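Local atomic coordinates of N-acetylmuramoyl-L-alanine amidase (Clostridium intestinale URNW, PDB entry 6SRT), a protein that binds a zinc ion and probably cleaves the amide bond between N-acetylmuramic acid and L-alanine in bacterial peptidoglycan, as an endolysin of the amidase 2 family. Residues A[35-39]-A[87-92]; A[41-47]-A[138-144]; A[52-56]-A[76-80]. All coordinates share one frame; numbering follows the deposited sequence. Where two conformers were deposited one is given.

Contact 1: A[35-39]-A[87-92]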
ATOM      1  N   LEU A  35       0.561  14.209  11.746  1.00 13.38           N
ATOM      2  CA  LEU A  35       1.389  13.437  10.806  1.00 13.02           C
ATOM      3  C   LEU A  35       2.825  13.911  10.904  1.00 13.57           C
ATOM      4  O   LEU A  35       3.109  15.083  10.990  1.00 12.98           O
ATOM      5  CB  LEU A  35       0.868  13.584   9.374  1.00 13.25           C
ATOM      6  CG  LEU A  35      -0.493  12.966   9.112  1.00 14.12           C
ATOM      7  CD1 LEU A  35      -0.891  13.222   7.684  1.00 17.21           C
ATOM      8  CD2 LEU A  35      -0.577  11.511   9.453  1.00 16.60           C
ATOM      9  N   SER A  36       3.723  12.940  10.839  1.00 12.50           N
ATOM     10  CA  SER A  36       5.145  13.234  10.664  1.00 12.14           C
ATOM     11  C   SER A  36       5.483  13.174   9.168  1.00 10.37           C
ATOM     12  O   SER A  36       5.105  12.182   8.516  1.00 12.62           O
ATOM     13  CB  SER A  36       5.974  12.253  11.427  1.00 12.71           C
ATOM     14  OG  SER A  36       7.362  12.455  11.123  1.00 13.75           O
ATOM     15  N   TYR A  37       6.316  14.104   8.798  1.00 10.16           N
ATOM     16  CA  TYR A  37       6.851  14.228   7.426  1.00 11.41           C
ATOM     17  C   TYR A  37       8.305  13.879   7.403  1.00 12.13           C
ATOM     18  O   TYR A  37       8.960  14.076   6.341  1.00 12.95           O
ATOM     19  CB  TYR A  37       6.451  15.572   6.761  1.00 12.54           C
ATOM     20  CG  TYR A  37       4.955  15.716   6.589  1.00 11.72           C
ATOM     21  CD1 TYR A  37       4.133  15.991   7.666  1.00 11.69           C
ATOM     22  CD2 TYR A  37       4.362  15.502   5.353  1.00 14.50           C
ATOM     23  CE1 TYR A  37       2.764  16.172   7.496  1.00 13.10           C
ATOM     24  CE2 TYR A  37       3.016  15.661   5.165  1.00 14.02           C
ATOM     25  CZ  TYR A  37       2.211  15.982   6.236  1.00 13.74           C
ATOM     26  OH  TYR A  37       0.849  16.118   6.013  1.00 16.68           O
ATOM     27  N   ASN A  38       8.813  13.302   8.483  1.00 12.06           N
ATOM     28  CA  ASN A  38      10.198  12.772   8.530  1.00 13.02           C
ATOM     29  C   ASN A  38      10.175  11.379   7.916  1.00 13.02           C
ATOM     30  O   ASN A  38      10.377  10.401   8.595  1.00 13.16           O
ATOM     31  CB  ASN A  38      10.804  12.804   9.916  1.00 13.44           C
ATOM     32  CG  ASN A  38      11.127  14.200  10.418  1.00 14.75           C
ATOM     33  OD1 ASN A  38      11.247  15.203   9.670  1.00 17.79           O
ATOM     34  ND2 ASN A  38      11.267  14.275  11.712  1.00 15.77           N
ATOM     35  N   PHE A  39       9.879  11.349   6.615  1.00 13.37           N
ATOM     36  CA  PHE A  39       9.656  10.118   5.850  1.00 12.36           C
ATOM     37  C   PHE A  39      10.649  10.110   4.692  1.00 12.46           C
ATOM     38  O   PHE A  39      10.725  11.079   3.993  1.00 16.12           O
ATOM     39  CB  PHE A  39       8.226  10.168   5.322  1.00 12.68           C
ATOM     40  CG  PHE A  39       7.778   8.995   4.497  1.00 11.05           C
ATOM     41  CD1 PHE A  39       7.795   7.701   4.955  1.00 11.33           C
ATOM     42  CD2 PHE A  39       7.301   9.204   3.203  1.00 12.40           C
ATOM     43  CE1 PHE A  39       7.360   6.648   4.178  1.00 11.63           C
ATOM     44  CE2 PHE A  39       6.797   8.166   2.450  1.00 13.04           C
ATOM     45  CZ  PHE A  39       6.855   6.874   2.914  1.00 11.83           C
ATOM     46  N   ARG A  87      -2.493   7.858   3.352  1.00 11.29           N
ATOM     47  CA  ARG A  87      -1.523   8.864   3.898  0.50 11.70           C
ATOM     48  C   ARG A  87      -0.950   9.686   2.784  1.00 12.41           C
ATOM     49  O   ARG A  87      -0.674   9.165   1.708  1.00 14.53           O
ATOM     50  CB  ARG A  87      -0.216   8.305   4.442  0.50 11.01           C
ATOM     51  CG  ARG A  87      -0.491   7.455   5.651  0.50  9.38           C
ATOM     52  CD  ARG A  87      -0.595   8.259   6.918  0.50 11.21           C
ATOM     53  NE  ARG A  87      -1.185   7.491   7.959  0.50 11.70           N
ATOM     54  CZ  ARG A  87      -0.738   7.343   9.198  0.50  9.14           C
ATOM     55  NH1 ARG A  87       0.455   7.778   9.581  0.50  9.49           N
ATOM     56  NH2 ARG A  87      -1.558   6.799  10.076  0.50 10.72           N
ATOM     57  N   PRO A  88      -0.686  10.968   3.065  1.00 12.48           N
ATOM     58  CA  PRO A  88       0.025  11.783   2.093  1.00 12.57           C
ATOM     59  C   PRO A  88       1.336  11.086   1.702  1.00 12.44           C
ATOM     60  O   PRO A  88       1.994  10.400   2.478  1.00 11.83           O
ATOM     61  CB  PRO A  88       0.288  13.110   2.822  1.00 13.54           C
ATOM     62  CG  PRO A  88      -0.843  13.184   3.839  1.00 14.68           C
ATOM     63  CD  PRO A  88      -1.003  11.744   4.288  1.00 12.90           C
ATOM     64  N   GLU A  89       1.721  11.313   0.443  1.00 12.63           N
ATOM     65  CA  GLU A  89       2.854  10.627  -0.197  1.00 11.70           C
ATOM     66  C   GLU A  89       4.153  10.958   0.500  1.00 11.86           C
ATOM     67  O   GLU A  89       5.124  10.185   0.364  1.00 13.57           O
ATOM     68  CB  GLU A  89       2.903  10.942  -1.673  1.00 12.41           C
ATOM     69  CG  GLU A  89       3.624   9.882  -2.477  1.00 12.60           C
ATOM     70  CD  GLU A  89       3.546  10.218  -3.960  1.00 12.52           C
ATOM     71  OE1 GLU A  89       2.466  10.017  -4.561  1.00 14.69           O
ATOM     72  OE2 GLU A  89       4.574  10.700  -4.529  1.00 15.58           O
ATOM     73  N   ASN A  90       4.217  12.089   1.199  1.00 11.49           N
ATOM     74  CA  ASN A  90       5.406  12.555   1.921  1.00 12.31           C
ATOM     75  C   ASN A  90       5.319  12.377   3.440  1.00 11.88           C
ATOM     76  O   ASN A  90       6.204  12.893   4.157  1.00 12.43           O
ATOM     77  CB  ASN A  90       5.759  13.999   1.562  1.00 15.56           C
ATOM     78  CG  ASN A  90       4.656  14.996   1.814  1.00 18.04           C
ATOM     79  OD1 ASN A  90       3.477  14.638   1.905  1.00 19.75           O
ATOM     80  ND2 ASN A  90       5.057  16.273   1.831  1.00 24.22           N
ATOM     81  N   ALA A  91       4.292  11.691   3.920  1.00 10.90           N
ATOM     82  CA  ALA A  91       4.114  11.472   5.355  1.00 11.27           C
ATOM     83  C   ALA A  91       4.450  10.040   5.729  1.00 10.32           C
ATOM     84  O   ALA A  91       4.198   9.094   4.998  1.00 11.08           O
ATOM     85  CB  ALA A  91       2.677  11.767   5.775  1.00 12.10           C
ATOM     86  N   VAL A  92       4.941   9.879   6.977  1.00 10.32           N
ATOM     87  CA  VAL A  92       5.105   8.558   7.567  1.00 10.06           C
ATOM     88  C   VAL A  92       3.712   7.912   7.708  1.00  9.89           C
ATOM     89  O   VAL A  92       2.769   8.529   8.233  1.00 11.07           O
ATOM     90  CB  VAL A  92       5.818   8.650   8.929  1.00 10.01           C
ATOM     91  CG1 VAL A  92       5.978   7.253   9.538  1.00 12.38           C
ATOM     92  CG2 VAL A  92       7.164   9.347   8.833  1.00 12.02           C
TER
HETATM   93  O   HOH W   1       2.800  10.166  10.540  1.00 13.34           O
HETATM   94  O   HOH W   2       8.846  13.014   3.240  0.50 15.96           O
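Phe39 and Tyr37 meet the type I turn Pro88–Ala91 in different ways: Phe39 packs on backbone carbonyls, Tyr37 on the Ala91 methyl, the Asn90 amide and Asn90 O. The Phe39 ring carries the carbonyl oxygen of Ala91 over its centre, 3.5 Å above the plane, while Glu89 O approaches its edge at 3.4 Å from CE2. Its CG stands anti to the backbone N (chi1 180°), which turns the ring so that one face receives Ala91 O. Tyr37 offers one face to Ala91 CB, a CH-pi contact 4.2 Å from the ring centroid and 21° off the normal. The Asn90 amide comes to the rim of the same ring, its plane turned 75° from it, with OD1 3.4 Å from CE2. Leu35 divides its branches: CD1 ends against the Pro88 ring, 3.7 Å from Pro88 CD, and CD2 lies over a face of the Arg87 guanidinium. Arg87 NH1 bonds Val92 O in the guanidinium plane, and NE bonds Ile71 O. Val92 N to Ser36 O (2.8 Å) is the one direct hydrogen bond between the segments. The contact joins two loops, one leading into strand 43-48 and the other following strand 83-85; Phe39 also stacks on His74 and meets Phe104 of strand 103-108 edge-to-face.

Contact 2: A[41-47]-A[138-144]. With ZN (zinc ion), chain B; PO4 (phosphate ion), chain F.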
ATOM      1  N   PRO A  41      11.482   7.377   2.040  1.00 10.88           N
ATOM      2  CA  PRO A  41      11.213   6.027   1.585  1.00 11.24           C
ATOM      3  C   PRO A  41      12.312   5.423   0.732  1.00 11.43           C
ATOM      4  O   PRO A  41      12.830   6.088  -0.177  1.00 13.33           O
ATOM      5  CB  PRO A  41       9.908   6.190   0.799  1.00 12.84           C
ATOM      6  CG  PRO A  41       9.918   7.640   0.367  1.00 13.17           C
ATOM      7  CD  PRO A  41      10.556   8.371   1.513  1.00 12.22           C
ATOM      8  N   ASN A  42      12.639   4.179   1.029  1.00 11.06           N
ATOM      9  CA  ASN A  42      13.564   3.379   0.225  1.00 11.49           C
ATOM     10  C   ASN A  42      13.037   1.969   0.019  1.00 11.07           C
ATOM     11  O   ASN A  42      13.800   1.086  -0.420  1.00 12.81           O
ATOM     12  CB  ASN A  42      14.971   3.448   0.733  1.00 11.78           C
ATOM     13  CG  ASN A  42      15.118   2.805   2.101  1.00 13.99           C
ATOM     14  OD1 ASN A  42      14.223   2.153   2.618  1.00 14.04           O
ATOM     15  ND2 ASN A  42      16.293   2.982   2.707  1.00 20.64           N
ATOM     16  N   MET A  43      11.750   1.735   0.291  0.50 10.45           N
ATOM     17  CA  MET A  43      11.110   0.387   0.313  0.50 10.05           C
ATOM     18  C   MET A  43       9.655   0.608  -0.076  0.50  9.65           C
ATOM     19  O   MET A  43       9.074   1.666   0.222  0.50 10.25           O
ATOM     20  CB  MET A  43      11.241  -0.240   1.705  0.50 11.31           C
ATOM     21  CG  MET A  43      10.790  -1.644   1.772  0.50 11.05           C
ATOM     22  SD  MET A  43      10.735  -2.143   3.523  0.50 11.58           S
ATOM     23  CE  MET A  43      12.498  -2.301   3.794  0.50 14.14           C
ATOM     24  N   ILE A  44       9.064  -0.407  -0.738  1.00 10.13           N
ATOM     25  CA  ILE A  44       7.622  -0.530  -0.896  1.00  9.56           C
ATOM     26  C   ILE A  44       7.214  -1.858  -0.236  1.00 10.46           C
ATOM     27  O   ILE A  44       7.850  -2.867  -0.477  1.00 11.48           O
ATOM     28  CB  ILE A  44       7.213  -0.522  -2.372  1.00 10.78           C
ATOM     29  CG1 ILE A  44       7.500   0.801  -3.017  1.00 12.42           C
ATOM     30  CG2 ILE A  44       5.772  -0.955  -2.561  1.00 13.84           C
ATOM     31  CD1 ILE A  44       7.487   0.767  -4.489  1.00 14.78           C
ATOM     32  N   VAL A  45       6.199  -1.780   0.601  1.00  9.75           N
ATOM     33  CA  VAL A  45       5.647  -2.946   1.335  1.00  9.81           C
ATOM     34  C   VAL A  45       4.199  -3.179   0.894  1.00  9.63           C
ATOM     35  O   VAL A  45       3.357  -2.246   0.940  1.00  9.91           O
ATOM     36  CB  VAL A  45       5.713  -2.783   2.853  1.00  9.82           C
ATOM     37  CG1 VAL A  45       5.111  -3.984   3.557  1.00 11.22           C
ATOM     38  CG2 VAL A  45       7.130  -2.568   3.334  1.00 11.35           C
ATOM     39  N   TYR A  46       3.923  -4.426   0.467  1.00  9.33           N
ATOM     40  CA  TYR A  46       2.591  -4.822   0.004  1.00 10.09           C
ATOM     41  C   TYR A  46       1.793  -5.495   1.122  1.00  9.90           C
ATOM     42  O   TYR A  46       2.299  -6.331   1.874  1.00 10.20           O
ATOM     43  CB  TYR A  46       2.677  -5.798  -1.176  1.00 10.06           C
ATOM     44  CG  TYR A  46       3.380  -5.218  -2.383  1.00 10.09           C
ATOM     45  CD1 TYR A  46       2.715  -4.345  -3.195  1.00 10.51           C
ATOM     46  CD2 TYR A  46       4.678  -5.515  -2.712  1.00 13.21           C
ATOM     47  CE1 TYR A  46       3.302  -3.732  -4.293  1.00 10.70           C
ATOM     48  CE2 TYR A  46       5.264  -4.985  -3.816  1.00 15.16           C
ATOM     49  CZ  TYR A  46       4.605  -4.056  -4.596  1.00 12.09           C
ATOM     50  OH  TYR A  46       5.321  -3.504  -5.633  1.00 14.64           O
ATOM     51  N   HIS A  47       0.510  -5.101   1.176  1.00  9.27           N
ATOM     52  CA  HIS A  47      -0.475  -5.547   2.176  1.00  9.57           C
ATOM     53  C   HIS A  47      -1.745  -6.051   1.517  1.00 10.06           C
ATOM     54  O   HIS A  47      -2.061  -5.637   0.412  1.00 10.10           O
ATOM     55  CB  HIS A  47      -0.841  -4.406   3.082  1.00  9.20           C
ATOM     56  CG  HIS A  47       0.297  -3.825   3.856  1.00  9.83           C
ATOM     57  ND1 HIS A  47       0.621  -4.331   5.094  1.00 10.73           N
ATOM     58  CD2 HIS A  47       1.122  -2.799   3.590  1.00 10.21           C
ATOM     59  CE1 HIS A  47       1.627  -3.618   5.578  1.00 11.29           C
ATOM     60  NE2 HIS A  47       1.989  -2.707   4.659  1.00 11.02           N
ATOM     61  N   ILE A 138      13.452   3.784  -5.861  1.00 13.23           N
ATOM     62  CA  ILE A 138      13.262   2.599  -4.999  1.00 12.89           C
ATOM     63  C   ILE A 138      13.417   1.353  -5.848  1.00 11.73           C
ATOM     64  O   ILE A 138      12.789   1.227  -6.916  1.00 13.78           O
ATOM     65  CB  ILE A 138      11.867   2.649  -4.323  1.00 12.22           C
ATOM     66  CG1 ILE A 138      11.817   3.850  -3.360  1.00 13.38           C
ATOM     67  CG2 ILE A 138      11.608   1.358  -3.573  1.00 13.25           C
ATOM     68  CD1 ILE A 138      10.431   4.112  -2.792  1.00 14.12           C
ATOM     69  N   THR A 139      14.222   0.409  -5.323  1.00 13.99           N
ATOM     70  CA  THR A 139      14.410  -0.943  -5.895  1.00 17.78           C
ATOM     71  C   THR A 139      13.979  -2.074  -4.940  1.00 16.70           C
ATOM     72  O   THR A 139      13.899  -3.206  -5.386  1.00 24.01           O
ATOM     73  CB  THR A 139      15.868  -1.091  -6.333  1.00 22.43           C
ATOM     74  OG1 THR A 139      16.682  -0.894  -5.173  1.00 25.94           O
ATOM     75  CG2 THR A 139      16.216  -0.148  -7.456  1.00 28.35           C
ATOM     76  N   ASP A 140      13.698  -1.772  -3.686  1.00 14.28           N
ATOM     77  CA  ASP A 140      13.434  -2.750  -2.655  1.00 14.77           C
ATOM     78  C   ASP A 140      11.925  -2.950  -2.456  1.00 12.25           C
ATOM     79  O   ASP A 140      11.263  -2.035  -1.934  1.00 13.82           O
ATOM     80  CB  ASP A 140      14.056  -2.308  -1.358  1.00 14.73           C
ATOM     81  CG  ASP A 140      14.033  -3.323  -0.264  1.00 17.11           C
ATOM     82  OD1 ASP A 140      13.589  -4.451  -0.495  1.00 20.41           O
ATOM     83  OD2 ASP A 140      14.504  -3.004   0.852  1.00 20.28           O
ATOM     84  N   LEU A 141      11.421  -4.062  -2.935  1.00 12.19           N
ATOM     85  CA  LEU A 141      10.029  -4.488  -2.821  1.00 11.57           C
ATOM     86  C   LEU A 141       9.924  -5.581  -1.802  1.00 12.35           C
ATOM     87  O   LEU A 141      10.688  -6.568  -1.868  1.00 14.64           O
ATOM     88  CB  LEU A 141       9.449  -4.975  -4.152  1.00 12.38           C
ATOM     89  CG  LEU A 141       9.553  -4.038  -5.337  1.00 16.66           C
ATOM     90  CD1 LEU A 141       8.815  -4.546  -6.553  1.00 16.90           C
ATOM     91  CD2 LEU A 141       9.158  -2.630  -5.084  1.00 17.90           C
ATOM     92  N   LYS A 142       8.968  -5.445  -0.901  1.00 11.03           N
ATOM     93  CA  LYS A 142       8.787  -6.422   0.169  1.00 11.67           C
ATOM     94  C   LYS A 142       7.330  -6.706   0.454  1.00 10.47           C
ATOM     95  O   LYS A 142       6.465  -5.847   0.262  1.00 11.47           O
ATOM     96  CB  LYS A 142       9.421  -5.968   1.497  1.00 14.22           C
ATOM     97  CG  LYS A 142      10.942  -5.823   1.474  1.00 16.30           C
ATOM     98  CD  LYS A 142      11.574  -7.196   1.619  1.00 23.80           C
ATOM     99  CE  LYS A 142      12.994  -7.438   1.098  1.00 33.77           C
ATOM    100  NZ  LYS A 142      13.783  -6.301   1.509  1.00 38.38           N
ATOM    101  N   ARG A 143       7.029  -7.904   0.891  1.00 11.71           N
ATOM    102  CA  ARG A 143       5.727  -8.231   1.448  1.00 11.08           C
ATOM    103  C   ARG A 143       5.704  -7.814   2.927  1.00 11.24           C
ATOM    104  O   ARG A 143       6.769  -7.843   3.598  1.00 12.53           O
ATOM    105  CB  ARG A 143       5.508  -9.733   1.394  1.00 12.53           C
ATOM    106  CG  ARG A 143       5.500 -10.256  -0.036  1.00 14.24           C
ATOM    107  CD  ARG A 143       5.482 -11.733  -0.120  1.00 16.99           C
ATOM    108  NE  ARG A 143       6.749 -12.196   0.354  1.00 20.21           N
ATOM    109  CZ  ARG A 143       7.100 -13.482   0.393  1.00 24.04           C
ATOM    110  NH1 ARG A 143       6.318 -14.410  -0.129  1.00 30.56           N
ATOM    111  NH2 ARG A 143       8.237 -13.797   0.991  1.00 32.59           N
ATOM    112  N   HIS A 144       4.522  -7.537   3.479  1.00 10.80           N
ATOM    113  CA  HIS A 144       4.449  -7.276   4.942  1.00 11.54           C
ATOM    114  C   HIS A 144       5.129  -8.409   5.735  1.00 11.69           C
ATOM    115  O   HIS A 144       5.896  -8.154   6.653  1.00 12.54           O
ATOM    116  CB  HIS A 144       3.007  -7.019   5.333  1.00 11.34           C
ATOM    117  CG  HIS A 144       2.798  -6.545   6.752  1.00 11.47           C
ATOM    118  ND1 HIS A 144       1.491  -6.325   7.197  1.00 12.76           N
ATOM    119  CD2 HIS A 144       3.661  -6.296   7.757  1.00 13.51           C
ATOM    120  CE1 HIS A 144       1.631  -5.966   8.491  1.00 13.69           C
ATOM    121  NE2 HIS A 144       2.934  -5.935   8.844  1.00 14.77           N
TER
HETATM  122 ZN    ZN B 201      -0.079  -5.986   6.093  0.80 11.54          ZN
HETATM  123  P   PO4 F 205       1.946  -5.692  12.223  0.70 27.45           P
HETATM  124  O1  PO4 F 205       1.673  -7.187  12.365  0.70 39.88           O
HETATM  125  O2  PO4 F 205       3.117  -5.516  11.482  0.70 20.20           O
HETATM  126  O3  PO4 F 205       1.980  -5.041  13.557  0.70 30.42           O
HETATM  127  O4  PO4 F 205       0.771  -5.044  11.467  0.70 44.07           O
HETATM  128  O   HOH W   3      15.327   0.837  -2.716  1.00 17.65           O
HETATM  129  O   HOH W   4      15.365  -0.598   1.314  1.00 21.48           O
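The zinc site sits at the C-terminal end of two parallel strands, 43-47 and 140-143, where His47 and His144 each bind the zinc ion through ND1, at 2.1 Å from His47 ND1 and 1.9 Å from His144 ND1. Sharing the metal draws the rings into an offset edge-to-face pair with planes at 63°: His47 CE1 lies 3.1 Å above the His144 plane, near the rim. The far nitrogens are held too. His47 NE2 is hydrogen-bonded to His95 ND1, and His144 NE2 donates in its ring plane to O2 of a phosphate ion, probably from the crystallisation liquor, at 2.7 Å. Cys152 is a further zinc ligand.

Upstream, the strand axes pass 4.7 Å apart at 24°. Ile44 N bonds Asp140 O, Lys142 N bonds Ile44 O, and Tyr46 N bonds Lys142 O; His144 N to Tyr46 O (3.0 Å) extends the series to the ligand itself. Ile44 and Leu141 lie side by side, Ile44 CD1 to Leu141 CD2 at 3.8 Å; this face packs on helices 119-136 and 159-165. On the other face Lys142, bent at chi2 and chi4, turns NZ back into a salt bridge with the syn lone pair of Asp140 OD1 at 2.7 Å. Two histidines and a cysteine on zinc, one histidine on a central strand and the other just past the neighbouring edge strand, are typical of zinc-dependent amidase 2/PGRP enzymes.

Contact 3: A[52-56]-A[76-80]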
ATOM      1  N   ASN A  52     -13.102  -7.646   2.847  1.00 13.68           N
ATOM      2  CA  ASN A  52     -13.611  -7.103   1.584  1.00 14.55           C
ATOM      3  C   ASN A  52     -14.690  -6.036   1.822  1.00 15.62           C
ATOM      4  O   ASN A  52     -15.138  -5.866   2.926  1.00 20.09           O
ATOM      5  CB  ASN A  52     -14.062  -8.223   0.666  1.00 14.42           C
ATOM      6  CG  ASN A  52     -12.905  -8.942   0.038  1.00 15.34           C
ATOM      7  OD1 ASN A  52     -12.133  -8.366  -0.666  1.00 18.52           O
ATOM      8  ND2 ASN A  52     -12.782 -10.227   0.303  1.00 16.89           N
ATOM      9  N   ASN A  53     -15.166  -5.355   0.789  0.50 19.14           N
ATOM     10  CA  ASN A  53     -16.268  -4.364   0.909  0.50 19.87           C
ATOM     11  C   ASN A  53     -15.780  -3.055   1.508  0.50 18.64           C
ATOM     12  O   ASN A  53     -16.685  -2.280   1.669  0.50 18.53           O
ATOM     13  CB  ASN A  53     -17.498  -4.851   1.713  0.50 16.60           C
ATOM     14  CG  ASN A  53     -18.314  -5.794   0.868  0.50 18.62           C
ATOM     15  OD1 ASN A  53     -17.876  -6.108  -0.234  0.50 24.13           O
ATOM     16  ND2 ASN A  53     -19.436  -6.281   1.358  0.50 18.53           N
ATOM     17  N   MET A  54     -14.474  -2.820   1.821  1.00 15.73           N
ATOM     18  CA  MET A  54     -14.091  -1.677   2.643  1.00 18.41           C
ATOM     19  C   MET A  54     -13.761  -0.493   1.757  1.00 15.26           C
ATOM     20  O   MET A  54     -12.955  -0.533   0.820  1.00 16.18           O
ATOM     21  CB  MET A  54     -12.987  -1.923   3.637  1.00 26.84           C
ATOM     22  CG  MET A  54     -13.496  -2.837   4.777  1.00 22.87           C
ATOM     23  SD  MET A  54     -12.285  -2.849   6.072  1.00 29.72           S
ATOM     24  CE  MET A  54     -10.935  -3.397   5.112  1.00 20.12           C
ATOM     25  N   THR A  55     -14.398   0.629   2.070  1.00 17.20           N
ATOM     26  CA  THR A  55     -14.021   1.920   1.492  1.00 16.23           C
ATOM     27  C   THR A  55     -12.727   2.375   2.157  1.00 14.72           C
ATOM     28  O   THR A  55     -12.388   1.982   3.263  1.00 15.08           O
ATOM     29  CB  THR A  55     -15.087   2.981   1.727  1.00 18.18           C
ATOM     30  OG1 THR A  55     -15.297   3.091   3.132  1.00 20.61           O
ATOM     31  CG2 THR A  55     -16.385   2.585   1.033  1.00 21.13           C
ATOM     32  N   PRO A  56     -11.977   3.333   1.566  1.00 14.44           N
ATOM     33  CA  PRO A  56     -10.862   3.943   2.255  1.00 13.57           C
ATOM     34  C   PRO A  56     -11.283   4.629   3.555  1.00 14.74           C
ATOM     35  O   PRO A  56     -10.547   4.606   4.524  1.00 13.74           O
ATOM     36  CB  PRO A  56     -10.235   4.902   1.200  1.00 16.08           C
ATOM     37  CG  PRO A  56     -11.321   5.126   0.174  1.00 15.91           C
ATOM     38  CD  PRO A  56     -12.138   3.867   0.196  1.00 15.24           C
ATOM     39  N   TYR A  76      -4.411   2.462  -1.455  1.00 10.65           N
ATOM     40  CA  TYR A  76      -5.372   1.336  -1.301  1.00 10.13           C
ATOM     41  C   TYR A  76      -5.994   1.059  -2.671  1.00 11.19           C
ATOM     42  O   TYR A  76      -6.598   1.978  -3.256  1.00 12.62           O
ATOM     43  CB  TYR A  76      -6.427   1.728  -0.256  1.00 11.32           C
ATOM     44  CG  TYR A  76      -7.577   0.773  -0.152  1.00 12.60           C
ATOM     45  CD1 TYR A  76      -7.376  -0.600  -0.092  1.00 11.85           C
ATOM     46  CD2 TYR A  76      -8.893   1.220  -0.053  1.00 12.90           C
ATOM     47  CE1 TYR A  76      -8.448  -1.481  -0.007  1.00 12.15           C
ATOM     48  CE2 TYR A  76      -9.970   0.371   0.074  1.00 12.94           C
ATOM     49  CZ  TYR A  76      -9.745  -0.984   0.160  1.00 13.30           C
ATOM     50  OH  TYR A  76     -10.760  -1.891   0.273  1.00 14.44           O
ATOM     51  N   ILE A  77      -5.826  -0.152  -3.134  1.00 11.06           N
ATOM     52  CA  ILE A  77      -6.251  -0.570  -4.479  1.00 10.94           C
ATOM     53  C   ILE A  77      -7.450  -1.467  -4.301  1.00 10.90           C
ATOM     54  O   ILE A  77      -7.317  -2.641  -3.822  1.00 11.70           O
ATOM     55  CB  ILE A  77      -5.124  -1.230  -5.269  1.00 12.36           C
ATOM     56  CG1 ILE A  77      -3.876  -0.347  -5.266  1.00 11.38           C
ATOM     57  CG2 ILE A  77      -5.632  -1.516  -6.655  1.00 12.65           C
ATOM     58  CD1 ILE A  77      -2.745  -0.920  -6.016  1.00 12.88           C
ATOM     59  N   ARG A  78      -8.621  -1.052  -4.743  1.00 12.02           N
ATOM     60  CA  ARG A  78      -9.865  -1.847  -4.659  1.00 12.40           C
ATOM     61  C   ARG A  78      -9.920  -2.846  -5.805  1.00 13.67           C
ATOM     62  O   ARG A  78      -9.118  -2.824  -6.757  1.00 13.86           O
ATOM     63  CB  ARG A  78     -11.059  -0.903  -4.567  1.00 14.67           C
ATOM     64  CG  ARG A  78     -11.086  -0.191  -3.219  1.00 15.67           C
ATOM     65  CD  ARG A  78     -12.485   0.263  -2.840  1.00 16.42           C
ATOM     66  NE  ARG A  78     -13.297  -0.882  -2.532  1.00 17.25           N
ATOM     67  CZ  ARG A  78     -14.521  -0.841  -2.019  1.00 18.90           C
ATOM     68  NH1 ARG A  78     -15.159   0.310  -1.913  1.00 17.82           N
ATOM     69  NH2 ARG A  78     -15.145  -1.968  -1.777  1.00 20.70           N
ATOM     70  N   LYS A  79     -10.872  -3.766  -5.695  1.00 13.93           N
ATOM     71  CA  LYS A  79     -10.985  -4.888  -6.650  1.00 14.81           C
ATOM     72  C   LYS A  79     -11.146  -4.414  -8.079  1.00 14.93           C
ATOM     73  O   LYS A  79     -10.634  -5.120  -8.981  1.00 15.98           O
ATOM     74  CB  LYS A  79     -12.121  -5.832  -6.228  1.00 19.39           C
ATOM     75  CG  LYS A  79     -11.685  -6.756  -5.052  1.00 20.63           C
ATOM     76  CD  LYS A  79     -12.574  -7.847  -4.868  1.00 28.48           C
ATOM     77  CE  LYS A  79     -12.367  -8.778  -3.735  1.00 23.87           C
ATOM     78  NZ  LYS A  79     -11.026  -9.134  -3.294  1.00 18.69           N
ATOM     79  N   ASP A  80     -11.785  -3.293  -8.296  1.00 16.27           N
ATOM     80  CA  ASP A  80     -11.922  -2.776  -9.677  1.00 17.97           C
ATOM     81  C   ASP A  80     -10.679  -2.074 -10.191  1.00 16.54           C
ATOM     82  O   ASP A  80     -10.733  -1.555 -11.294  1.00 18.29           O
ATOM     83  CB  ASP A  80     -13.199  -1.936  -9.781  1.00 20.79           C
ATOM     84  CG  ASP A  80     -13.132  -0.638  -9.014  1.00 23.62           C
ATOM     85  OD1 ASP A  80     -12.065  -0.337  -8.426  1.00 21.22           O
ATOM     86  OD2 ASP A  80     -14.113   0.116  -9.162  1.00 32.81           O
TER
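Tyr76 and Arg78 both meet the carbonyl oxygen of Met54, one by a hydrogen bond, the other with the face of its guanidinium. Tyr76 OH donates to Met54 O at 2.6 Å, with that oxygen lying in the plane of the ring at its edge. CG anti to the backbone N (chi1 171°) sends the phenol toward the 52-56 segment, and Pro56 CB packs at 4.1 Å from Tyr76 CD2, the two side chains crossing at about a right angle.

Arg78 instead presents a face: Met54 O sits 3.3 Å above the guanidinium plane, over its centre. A bend at chi3 (70°) lays that face against the oxygen, and although Arg78 NE is 3.4 Å from Met54 O the angle is too poor for a hydrogen bond; Arg78 NE forms a salt bridge with Glu109.

At the other end Lys79 NZ donates to Asn52 OD1 at 3.0 Å, the donor standing 34° out of the amide plane. Glu115 ties both side chains, as salt-bridge partner of Lys79 and acceptor for Asn52 ND2. Thr55, whose CG2 touches Arg78 NH1, N-caps helix 56-65 through OG1 to Lys58 N. The arrangement is thus a helix N-terminus with its N-cap loop held against the end of a sheet strand.

Contact 2 carries the metal, and the other two contacts are placed around it. Contacts 1 and 2 follow one another in the chain, since 35-39 runs almost directly into 41-47; their segments alternate along the sequence and their centres are 16 Å apart. Contact 3 is nested inside the loops closed by both others, and its centre is 20 Å from that of contact 2, on the opposite side of the chain's centre, although both reach the same mixed sheet. The centres of contacts 1 and 3 are 22 Å apart. The side chains of Arg87 in contact 1 and Tyr76 in contact 3 are about 13 Å and 11 Å from the zinc ion, so both lie outside its coordination shell.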